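Local atomic coordinates of competence damage-inducible protein A (Enterobacter cloacae subsp. cloacae, PDB entry 5VU3), a protein that is of unknown function but belongs to the CinA (competence-damaged protein) superfamily, whose relatives include nicotinamide-nucleotide amidases. Residues E88-V91 and T92-A96. Numbering follows the deposited sequence.
Sequences EQTV and TEMAA
Glu93 leans back along the first turn of helix 88-101, its chain lying off the oxygen end of the Gln89 carbonyl. Its CB lies 3.7 Å from Thr90 O, and CG, held beside its own backbone N by a chi1 of -62°, comes to 3.5 Å from Gln89 O. Beyond CG the chain is extended (chi2 175°) and turns off to one side of that oxygen, CD lying 4.0 Å from Gln89 O. There OE2 accepts a hydrogen bond from a water at 2.9 Å. Gln89 O takes the helical bond from Glu93 N at 3.3 Å, and the same water adds only a weak one to it, linking the side chain to the preceding turn. Both carboxylate oxygens also have partners elsewhere in the chain, OE1 with Ser76 N and OE2 with Thr79 OG1, which would fix the rotation of the group.

Glu88 O takes two donors from a single residue. Thr92 N supplies the usual helical bond, and Thr92 OG1, set anti to its own carbonyl carbon, donates a second at 2.8 Å from Glu88 O. The two arrive from opposite faces of the carbonyl plane. On another side of the helix, Met94 passes over Thr90: its CG is 3.3 Å from Thr90 O and SD rests 3.9 Å from Thr90 CG2, while Met94 N makes the helical bond to Thr90 O. Ala95 N closes the next backbone bond, to Val91 O.

Helix 88-101 packs against the central mixed sheet of the CinA domain. Val91 and Ala95 reach strands 106-112 and 127-134, Met94 meets Ala109, and Thr92 touches strand 137-144, the outermost on that side within this chain, while Gln89 and Thr90 lie against helix 77-83.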
loop_
_atom_site.group_PDB
_atom_site.type_symbol
_atom_site.label_atom_id
_atom_site.label_comp_id
_atom_site.label_asym_id
_atom_site.label_seq_id
_atom_site.Cartn_x
_atom_site.Cartn_y
_atom_site.Cartn_z
ATOM N N GLU A 88 0.575 15.852 -14.437
ATOM C CA GLU A 88 1.555 14.944 -15.020
ATOM C C GLU A 88 2.964 15.283 -14.552
ATOM O O GLU A 88 3.819 14.391 -14.452
ATOM C CB GLU A 88 1.440 14.966 -16.544
ATOM C CG GLU A 88 0.118 14.359 -17.016
ATOM C CD GLU A 88 -0.130 14.537 -18.491
ATOM O OE1 GLU A 88 -0.553 15.639 -18.892
ATOM O OE2 GLU A 88 0.093 13.570 -19.249
ATOM N N GLN A 89 3.209 16.553 -14.222
ATOM C CA GLN A 89 4.514 16.945 -13.693
ATOM C C GLN A 89 4.787 16.273 -12.354
ATOM O O GLN A 89 5.885 15.752 -12.120
ATOM C CB GLN A 89 4.588 18.469 -13.555
ATOM C CG GLN A 89 4.670 19.223 -14.886
ATOM C CD GLN A 89 3.304 19.510 -15.498
ATOM O OE1 GLN A 89 2.276 19.024 -15.019
ATOM N NE2 GLN A 89 3.292 20.308 -16.562
ATOM N N THR A 90 3.793 16.250 -11.466
ATOM C CA THR A 90 4.018 15.683 -10.140
ATOM C C THR A 90 4.202 14.171 -10.203
ATOM O O THR A 90 5.088 13.629 -9.536
ATOM C CB THR A 90 2.869 16.059 -9.198
ATOM O OG1 THR A 90 2.933 17.461 -8.916
ATOM C CG2 THR A 90 2.974 15.300 -7.885
ATOM N N VAL A 91 3.397 13.468 -11.011
ATOM C CA VAL A 91 3.551 12.016 -11.045
ATOM C C VAL A 91 4.850 11.623 -11.731
ATOM O O VAL A 91 5.427 10.576 -11.416
ATOM C CB VAL A 91 2.340 11.333 -11.707
ATOM C CG1 VAL A 91 1.132 11.390 -10.775
ATOM C CG2 VAL A 91 2.037 11.945 -13.064
ATOM N N THR A 92 5.341 12.444 -12.667
ATOM C CA THR A 92 6.662 12.194 -13.233
ATOM C C THR A 92 7.720 12.172 -12.137
ATOM O O THR A 92 8.563 11.267 -12.085
ATOM C CB THR A 92 6.999 13.254 -14.283
ATOM O OG1 THR A 92 6.134 13.094 -15.414
ATOM C CG2 THR A 92 8.449 13.105 -14.740
ATOM N N GLU A 93 7.688 13.164 -11.245
ATOM C CA GLU A 93 8.686 13.221 -10.182
ATOM C C GLU A 93 8.464 12.106 -9.171
ATOM O O GLU A 93 9.427 11.530 -8.651
ATOM C CB GLU A 93 8.653 14.596 -9.499
ATOM C CG GLU A 93 8.997 15.768 -10.424
ATOM C CD GLU A 93 8.850 17.138 -9.761
ATOM O OE1 GLU A 93 8.523 17.210 -8.557
ATOM O OE2 GLU A 93 9.062 18.154 -10.456
ATOM N N MET A 94 7.197 11.793 -8.875
ATOM C CA MET A 94 6.897 10.694 -7.962
ATOM C C MET A 94 7.424 9.375 -8.503
ATOM O O MET A 94 8.019 8.581 -7.760
ATOM C CB MET A 94 5.388 10.588 -7.740
ATOM C CG MET A 94 4.769 11.691 -6.896
ATOM S SD MET A 94 2.967 11.493 -6.854
ATOM C CE MET A 94 2.763 9.946 -5.952
ATOM N N ALA A 95 7.209 9.119 -9.798
ATOM C CA ALA A 95 7.615 7.844 -10.378
ATOM C C ALA A 95 9.134 7.711 -10.418
ATOM O O ALA A 95 9.673 6.631 -10.162
ATOM C CB ALA A 95 7.024 7.692 -11.778
ATOM N N ALA A 96 9.836 8.798 -10.746
ATOM C CA ALA A 96 11.292 8.749 -10.790
ATOM C C ALA A 96 11.870 8.475 -9.408
ATOM O O ALA A 96 12.807 7.681 -9.258
ATOM C CB ALA A 96 11.845 10.063 -11.353
HETATM O O HOH W 1 8.142 18.106 -13.216
#